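Local structure of aerobactin synthase IucC (Klebsiella pneumoniae, 6CN7) at residues D7-F10 and V11-L15; L478-D481 and L482-H486; S517-M520 and Q521-Q525. The protein probably catalyses the ATP-dependent attachment of a second N-acetyl-N-hydroxylysine to N-citryl-N-acetyl-N-hydroxylysine, the step that completes the siderophore aerobactin. The protein carries 5 engineered substitutions. All coordinates share one frame; numbering follows the deposited sequence.

Interaction 1 of 3, residues D7-F10 and V11-L15; sequences DWDF and VNRQL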
loop_
_atom_site.group_PDB
_atom_site.type_symbol
_atom_site.label_atom_id
_atom_site.label_comp_id
_atom_site.label_asym_id
_atom_site.label_seq_id
_atom_site.Cartn_x
_atom_site.Cartn_y
_atom_site.Cartn_z
ATOM N N ASP A 7 -27.698 -6.908 11.522
ATOM C CA ASP A 7 -27.208 -5.743 10.791
ATOM C C ASP A 7 -26.755 -6.118 9.386
ATOM O O ASP A 7 -26.939 -5.344 8.440
ATOM C CB ASP A 7 -26.060 -5.091 11.559
ATOM C CG ASP A 7 -26.509 -4.483 12.874
ATOM O OD1 ASP A 7 -27.723 -4.231 13.033
ATOM O OD2 ASP A 7 -25.646 -4.250 13.746
ATOM N N TRP A 8 -26.154 -7.298 9.232
ATOM C CA TRP A 8 -25.682 -7.726 7.920
ATOM C C TRP A 8 -26.836 -7.859 6.935
ATOM O O TRP A 8 -26.690 -7.537 5.751
ATOM C CB TRP A 8 -24.921 -9.045 8.051
ATOM C CG TRP A 8 -24.399 -9.579 6.758
ATOM C CD1 TRP A 8 -24.814 -10.706 6.112
ATOM C CD2 TRP A 8 -23.361 -9.012 5.948
ATOM N NE1 TRP A 8 -24.100 -10.876 4.950
ATOM C CE2 TRP A 8 -23.200 -9.850 4.828
ATOM C CE3 TRP A 8 -22.552 -7.876 6.063
ATOM C CZ2 TRP A 8 -22.272 -9.586 3.827
ATOM C CZ3 TRP A 8 -21.626 -7.620 5.069
ATOM C CH2 TRP A 8 -21.493 -8.471 3.967
ATOM N N ASP A 9 -27.995 -8.327 7.405
ATOM C CA ASP A 9 -29.144 -8.458 6.516
ATOM C C ASP A 9 -29.753 -7.100 6.200
ATOM O O ASP A 9 -30.166 -6.850 5.061
ATOM C CB ASP A 9 -30.193 -9.375 7.141
ATOM C CG ASP A 9 -31.457 -9.458 6.309
ATOM O OD1 ASP A 9 -31.407 -10.050 5.210
ATOM O OD2 ASP A 9 -32.496 -8.925 6.751
ATOM N N PHE A 10 -29.823 -6.211 7.194
ATOM C CA PHE A 10 -30.380 -4.885 6.954
ATOM C C PHE A 10 -29.546 -4.116 5.938
ATOM O O PHE A 10 -30.092 -3.464 5.042
ATOM C CB PHE A 10 -30.470 -4.108 8.267
ATOM C CG PHE A 10 -30.994 -2.708 8.109
ATOM C CD1 PHE A 10 -32.357 -2.464 8.064
ATOM C CD2 PHE A 10 -30.123 -1.635 8.010
ATOM C CE1 PHE A 10 -32.841 -1.177 7.918
ATOM C CE2 PHE A 10 -30.601 -0.345 7.866
ATOM C CZ PHE A 10 -31.963 -0.117 7.820
ATOM N N VAL A 11 -28.221 -4.187 6.055
ATOM C CA VAL A 11 -27.361 -3.419 5.160
ATOM C C VAL A 11 -27.413 -3.990 3.748
ATOM O O VAL A 11 -27.352 -3.244 2.762
ATOM C CB VAL A 11 -25.925 -3.379 5.712
ATOM C CG1 VAL A 11 -24.998 -2.667 4.747
ATOM C CG2 VAL A 11 -25.904 -2.669 7.054
ATOM N N ASN A 12 -27.521 -5.315 3.622
ATOM C CA ASN A 12 -27.623 -5.919 2.298
ATOM C C ASN A 12 -28.959 -5.590 1.646
ATOM O O ASN A 12 -29.018 -5.327 0.439
ATOM C CB ASN A 12 -27.429 -7.432 2.388
ATOM C CG ASN A 12 -25.987 -7.847 2.172
ATOM O OD1 ASN A 12 -25.526 -7.968 1.036
ATOM N ND2 ASN A 12 -25.267 -8.072 3.264
ATOM N N ARG A 13 -30.045 -5.599 2.423
ATOM C CA ARG A 13 -31.354 -5.264 1.869
ATOM C C ARG A 13 -31.397 -3.815 1.403
ATOM O O ARG A 13 -31.886 -3.520 0.306
ATOM C CB ARG A 13 -32.447 -5.528 2.903
ATOM C CG ARG A 13 -32.740 -6.999 3.104
ATOM C CD ARG A 13 -33.929 -7.237 4.020
ATOM N NE ARG A 13 -34.180 -8.667 4.175
ATOM C CZ ARG A 13 -35.002 -9.380 3.410
ATOM N NH1 ARG A 13 -35.683 -8.805 2.425
ATOM N NH2 ARG A 13 -35.148 -10.679 3.632
ATOM N N GLN A 14 -30.884 -2.893 2.221
ATOM C CA GLN A 14 -30.874 -1.489 1.828
ATOM C C GLN A 14 -30.092 -1.291 0.534
ATOM O O GLN A 14 -30.509 -0.525 -0.342
ATOM C CB GLN A 14 -30.284 -0.630 2.946
ATOM C CG GLN A 14 -31.062 -0.677 4.259
ATOM C CD GLN A 14 -32.379 0.068 4.200
ATOM O OE1 GLN A 14 -33.448 -0.535 4.276
ATOM N NE2 GLN A 14 -32.313 1.388 4.079
ATOM N N LEU A 15 -28.954 -1.976 0.392
ATOM C CA LEU A 15 -28.137 -1.786 -0.800
ATOM C C LEU A 15 -28.800 -2.395 -2.031
ATOM O O LEU A 15 -28.794 -1.788 -3.108
ATOM C CB LEU A 15 -26.741 -2.380 -0.585
ATOM C CG LEU A 15 -25.774 -2.227 -1.765
ATOM C CD1 LEU A 15 -25.650 -0.772 -2.193
ATOM C CD2 LEU A 15 -24.402 -2.790 -1.417
#

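Interaction 2 of 3, residues L478-D481 and L482-H486; sequences LIHD and LQTGH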
loop_
_atom_site.group_PDB
_atom_site.type_symbol
_atom_site.label_atom_id
_atom_site.label_comp_id
_atom_site.label_asym_id
_atom_site.label_seq_id
_atom_site.Cartn_x
_atom_site.Cartn_y
_atom_site.Cartn_z
ATOM N N LEU A 478 -25.912 23.161 -20.163
ATOM C CA LEU A 478 -25.734 23.717 -18.827
ATOM C C LEU A 478 -26.956 23.530 -17.942
ATOM O O LEU A 478 -26.818 23.497 -16.715
ATOM C CB LEU A 478 -25.389 25.205 -18.927
ATOM C CG LEU A 478 -24.063 25.530 -19.620
ATOM C CD1 LEU A 478 -23.872 27.033 -19.704
ATOM C CD2 LEU A 478 -22.889 24.882 -18.897
ATOM N N ILE A 479 -28.151 23.413 -18.524
ATOM C CA ILE A 479 -29.339 23.162 -17.711
ATOM C C ILE A 479 -29.144 21.923 -16.849
ATOM O O ILE A 479 -29.528 21.898 -15.675
ATOM C CB ILE A 479 -30.582 23.032 -18.614
ATOM C CG1 ILE A 479 -30.965 24.395 -19.194
ATOM C CG2 ILE A 479 -31.768 22.436 -17.845
ATOM C CD1 ILE A 479 -31.382 25.419 -18.153
ATOM N N HIS A 480 -28.539 20.877 -17.417
ATOM C CA HIS A 480 -28.416 19.615 -16.692
ATOM C C HIS A 480 -27.606 19.787 -15.414
ATOM O O HIS A 480 -27.909 19.165 -14.389
ATOM C CB HIS A 480 -27.791 18.555 -17.594
ATOM C CG HIS A 480 -28.664 18.166 -18.746
ATOM N ND1 HIS A 480 -29.733 17.307 -18.610
ATOM C CD2 HIS A 480 -28.639 18.534 -20.048
ATOM C CE1 HIS A 480 -30.323 17.156 -19.781
ATOM N NE2 HIS A 480 -29.680 17.890 -20.670
ATOM N N ASP A 481 -26.566 20.625 -15.452
ATOM C CA ASP A 481 -25.819 20.928 -14.236
ATOM C C ASP A 481 -26.752 21.350 -13.109
ATOM O O ASP A 481 -26.417 21.189 -11.928
ATOM C CB ASP A 481 -24.782 22.028 -14.506
ATOM C CG ASP A 481 -23.350 21.504 -14.509
ATOM O OD1 ASP A 481 -23.155 20.284 -14.328
ATOM O OD2 ASP A 481 -22.415 22.317 -14.690
ATOM N N LEU A 482 -27.922 21.886 -13.448
ATOM C CA LEU A 482 -28.919 22.291 -12.465
ATOM C C LEU A 482 -30.118 21.359 -12.406
ATOM O O LEU A 482 -30.626 21.092 -11.315
ATOM C CB LEU A 482 -29.402 23.716 -12.761
ATOM C CG LEU A 482 -30.345 24.334 -11.724
ATOM C CD1 LEU A 482 -29.714 24.343 -10.336
ATOM C CD2 LEU A 482 -30.734 25.745 -12.136
ATOM N N GLN A 483 -30.596 20.862 -13.549
ATOM C CA GLN A 483 -31.681 19.884 -13.538
ATOM C C GLN A 483 -31.186 18.537 -13.037
ATOM O O GLN A 483 -31.616 18.048 -11.986
ATOM C CB GLN A 483 -32.276 19.736 -14.939
ATOM C CG GLN A 483 -33.338 20.753 -15.281
ATOM C CD GLN A 483 -33.983 20.477 -16.623
ATOM O OE1 GLN A 483 -33.397 19.820 -17.481
ATOM N NE2 GLN A 483 -35.201 20.972 -16.808
ATOM N N THR A 484 -30.275 17.916 -13.785
ATOM C CA THR A 484 -29.736 16.624 -13.379
ATOM C C THR A 484 -28.889 16.757 -12.119
ATOM O O THR A 484 -28.951 15.902 -11.228
ATOM C CB THR A 484 -28.912 16.022 -14.519
ATOM O OG1 THR A 484 -29.704 15.966 -15.712
ATOM C CG2 THR A 484 -28.444 14.619 -14.164
ATOM N N GLY A 485 -28.103 17.831 -12.021
ATOM C CA GLY A 485 -27.144 17.940 -10.934
ATOM C C GLY A 485 -27.786 18.223 -9.589
ATOM O O GLY A 485 -27.372 17.665 -8.569
ATOM N N HIS A 486 -28.791 19.097 -9.559
ATOM C CA HIS A 486 -29.444 19.464 -8.307
ATOM C C HIS A 486 -30.834 18.864 -8.159
ATOM O O HIS A 486 -31.147 18.289 -7.112
ATOM C CB HIS A 486 -29.530 20.992 -8.169
ATOM C CG HIS A 486 -29.978 21.442 -6.814
ATOM N ND1 HIS A 486 -29.188 21.319 -5.691
ATOM C CD2 HIS A 486 -31.143 21.991 -6.396
ATOM C CE1 HIS A 486 -29.842 21.786 -4.641
ATOM N NE2 HIS A 486 -31.031 22.197 -5.041
#

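Interaction 3 of 3, residues S517-M520 and Q521-Q525; sequences SDYM and QEHPQ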
loop_
_atom_site.group_PDB
_atom_site.type_symbol
_atom_site.label_atom_id
_atom_site.label_comp_id
_atom_site.label_asym_id
_atom_site.label_seq_id
_atom_site.Cartn_x
_atom_site.Cartn_y
_atom_site.Cartn_z
ATOM N N SER A 517 -40.885 31.182 -10.405
ATOM C CA SER A 517 -41.762 32.098 -11.127
ATOM C C SER A 517 -41.667 33.506 -10.554
ATOM O O SER A 517 -41.470 34.477 -11.295
ATOM C CB SER A 517 -43.205 31.597 -11.077
ATOM O OG SER A 517 -43.383 30.464 -11.904
ATOM N N ASP A 518 -41.817 33.639 -9.235
ATOM C CA ASP A 518 -41.657 34.942 -8.599
ATOM C C ASP A 518 -40.314 35.556 -8.969
ATOM O O ASP A 518 -40.233 36.732 -9.336
ATOM C CB ASP A 518 -41.784 34.807 -7.080
ATOM C CG ASP A 518 -43.182 34.415 -6.641
ATOM O OD1 ASP A 518 -44.082 34.354 -7.507
ATOM O OD2 ASP A 518 -43.377 34.165 -5.429
ATOM N N TYR A 519 -39.247 34.760 -8.892
ATOM C CA TYR A 519 -37.918 35.281 -9.192
ATOM C C TYR A 519 -37.835 35.822 -10.615
ATOM O O TYR A 519 -37.256 36.889 -10.849
ATOM C CB TYR A 519 -36.869 34.192 -8.979
ATOM C CG TYR A 519 -35.635 34.416 -9.807
ATOM C CD1 TYR A 519 -34.666 35.327 -9.410
ATOM C CD2 TYR A 519 -35.447 33.733 -10.997
ATOM C CE1 TYR A 519 -33.542 35.544 -10.171
ATOM C CE2 TYR A 519 -34.327 33.938 -11.767
ATOM C CZ TYR A 519 -33.380 34.844 -11.351
ATOM O OH TYR A 519 -32.268 35.043 -12.124
ATOM N N MET A 520 -38.394 35.095 -11.586
ATOM C CA MET A 520 -38.311 35.541 -12.973
ATOM C C MET A 520 -39.178 36.774 -13.211
ATOM O O MET A 520 -38.798 37.665 -13.980
ATOM C CB MET A 520 -38.702 34.401 -13.915
ATOM C CG MET A 520 -37.664 33.283 -13.964
ATOM S SD MET A 520 -37.988 32.019 -15.211
ATOM C CE MET A 520 -39.415 31.194 -14.513
ATOM N N GLN A 521 -40.343 36.847 -12.560
ATOM C CA GLN A 521 -41.143 38.066 -12.618
ATOM C C GLN A 521 -40.316 39.279 -12.214
ATOM O O GLN A 521 -40.421 40.347 -12.828
ATOM C CB GLN A 521 -42.364 37.950 -11.704
ATOM C CG GLN A 521 -43.594 37.332 -12.343
ATOM C CD GLN A 521 -44.842 37.548 -11.506
ATOM O OE1 GLN A 521 -44.805 38.234 -10.483
ATOM N NE2 GLN A 521 -45.955 36.967 -11.936
ATOM N N GLU A 522 -39.485 39.132 -11.181
ATOM C CA GLU A 522 -38.705 40.245 -10.662
ATOM C C GLU A 522 -37.594 40.690 -11.604
ATOM O O GLU A 522 -36.928 41.691 -11.317
ATOM C CB GLU A 522 -38.110 39.862 -9.304
ATOM C CG GLU A 522 -39.160 39.553 -8.242
ATOM C CD GLU A 522 -38.561 39.054 -6.940
ATOM O OE1 GLU A 522 -37.355 38.716 -6.922
ATOM O OE2 GLU A 522 -39.299 39.006 -5.932
ATOM N N HIS A 523 -37.376 39.984 -12.714
ATOM C CA HIS A 523 -36.305 40.313 -13.656
ATOM C C HIS A 523 -36.838 40.241 -15.082
ATOM O O HIS A 523 -36.402 39.414 -15.888
ATOM C CB HIS A 523 -35.114 39.376 -13.458
ATOM C CG HIS A 523 -34.479 39.492 -12.108
ATOM N ND1 HIS A 523 -34.978 38.855 -10.992
ATOM C CD2 HIS A 523 -33.392 40.185 -11.692
ATOM C CE1 HIS A 523 -34.218 39.141 -9.949
ATOM N NE2 HIS A 523 -33.252 39.948 -10.346
ATOM N N PRO A 524 -37.783 41.116 -15.432
ATOM C CA PRO A 524 -38.350 41.076 -16.790
ATOM C C PRO A 524 -37.340 41.395 -17.877
ATOM O O PRO A 524 -37.549 41.000 -19.031
ATOM C CB PRO A 524 -39.469 42.124 -16.734
ATOM C CG PRO A 524 -39.045 43.071 -15.666
ATOM C CD PRO A 524 -38.309 42.245 -14.645
ATOM N N GLN A 525 -36.252 42.094 -17.549
ATOM C CA GLN A 525 -35.217 42.384 -18.533
ATOM C C GLN A 525 -34.441 41.140 -18.953
ATOM O O GLN A 525 -33.617 41.228 -19.869
ATOM C CB GLN A 525 -34.250 43.442 -17.988
ATOM C CG GLN A 525 -33.273 42.956 -16.911
ATOM C CD GLN A 525 -33.927 42.767 -15.557
ATOM O OE1 GLN A 525 -35.100 43.093 -15.366
ATOM N NE2 GLN A 525 -33.166 42.241 -14.607
#

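Interaction 1 of 3, residues D7-F10 and V11-L15
Phe-10 and Gln-14 meet one helical turn apart on helix 4-25. CG of Gln-14 lies over one face of the Phe-10 ring, 3.8 Å from its centroid, in a CH-pi contact. The Gln-14 chain bends at its second torsion (chi2 -73°). This lays the amide flat along the ring, the two planes only 2° apart, with Gln-14 CD 3.6 Å from Phe-10 CZ. In the backbone, Gln-14 N bonds to Phe-10 O.

Val-11 continues the helix through its own N, which bonds to Asp-7 O at 2.9 Å. Its CG2 also sits close to that oxygen.

Asn-12 turns back to Trp-8. Its ND2 gives a nearly straight bond (170°) to Trp-8 O at 2.9 Å, while Asn-12 N reaches the same oxygen from the opposite face of the carbonyl. Asn-12 ND2 thereby stands over the centre of the Trp-8 indole, 3.1 Å from Trp-8 CE2, with the amide plane steeply tilted to the ring. Asp-9 and Arg-13 add an i to i+4 salt bridge, with Arg-13 NE 3.1 Å from Asp-9 OD2. The carboxylate oxygen lies in the guanidinium plane and is met on its syn side, but the two planes are turned far from parallel.

Asn-12 OD1 accepts from Ala-76 N, Arg-13 NH1 bonds to Leu-67 O, and Asp-7 pairs with Arg-116. Trp-8 also packs on Glu-241 of the second subunit. Trp-8 and Leu-15 touch Leu-105 of helix 91-114, and Val-11 touches Asp-108 there.

Interaction 2 of 3, residues L478-D481 and L482-H486
Gln-483 reaches back to Ile-479, and Thr-484 to His-480, each four residues along helix 475-499. The backbone bonds change pattern here. Gln-483 N bonds to Ile-479 O in the usual i to i+4 way. Gly-485 N instead reaches five residues back to His-480 O at 2.7 Å, the bond of a wider pi-type turn. In the same turn a CA-H...O contact joins Gly-485 CA to Asp-481 O at 3.5 Å.

One side-chain hydrogen bond crosses the contact. His-480 ND1 and Thr-484 OG1 are 3.2 Å apart, and either could be the donor. The hydroxyl lies at the edge of the imidazole, near the ring plane. The Thr-484 hydroxyl stands beside its own backbone N (chi1 -54°), which turns it toward the ring.

The other side-chain contact is van der Waals. Ile-479 CG2 lies against the amide end of Gln-483, 3.1 Å from Gln-483 OE1, with CD and CG of the same chain close by. The outer parts of both residues meet other parts of the fold, Ile-479 at Phe-533 and Gln-483 at Leu-535 and Ile-540.

The chemistry is thus mixed: the methyl of Ile-479 covers the Gln-483 amide carbonyl, and the bond to Thr-484 probably limits rotation of the His-480 ring.

Interaction 3 of 3, residues S517-M520 and Q521-Q525
The backbone runs out of helix 505-521 between Ser-517 and His-523, and it leaves helical geometry at His-523. This is a helix C-terminus with a histidine folded back on the last turn.

Gln-521 N still makes a helical bond to Ser-517 O at 2.9 Å, and Glu-522 N one to Asp-518 O at 3.1 Å. His-523 N then turns to Met-520 O at 3.0 Å, only three residues back. It comes from well above the carbonyl plane, a sign of the tightening turn. Pro-524 follows and starts a short 3-10 segment.

His-523 carries the side-chain part of the contact. Its CG stands beside the backbone N (chi1 -63°), which swings the imidazole back over the end of the helix toward Tyr-519. There the two rings lie oblique to each other, planes 41° apart and centroids 4.9 Å apart. CE1 of His-523 comes within 3.7 Å of CE1 of Tyr-519.

Glu-522 also leans back, its CG lying 3.2 Å from Asp-518 O.

Both rings are held at their far ends. Tyr-519 OH bonds to His-412 ND1, and the rings of His-523 and His-412 also meet. Tyr-519 packs on Val-408 and Tyr-411 of helix 395-417, so the helix end is pinned to that helix.

His-523 is gripped through both ring nitrogens. NE2 bonds to Thr-313 OG1, and ND1 gives its hydrogen to Tyr-519 O at 3.0 Å, almost straight (172°) and in the plane of the imidazole.

Overall arrangement
The three contacts come in series along the chain. Interaction 1 lies on the N-terminal helix 4-25, partly buried, with Trp-8 touching the second subunit. Its centre is about 32 Å from that of interaction 2 and 47 Å from that of interaction 3. Interactions 2 and 3 are closer, with centres about 20 Å apart and nearest atoms about 9 Å apart. They sit on the successive helices 475-499 and 505-521, inside the FhuF-like region. Interaction 2 is nearer the centre of the chain, whereas interaction 3 is at the surface. Both helices pack on helix 395-417, so these two contacts belong to one helical part of the protein, while interaction 1 lies in a separate N-terminal region.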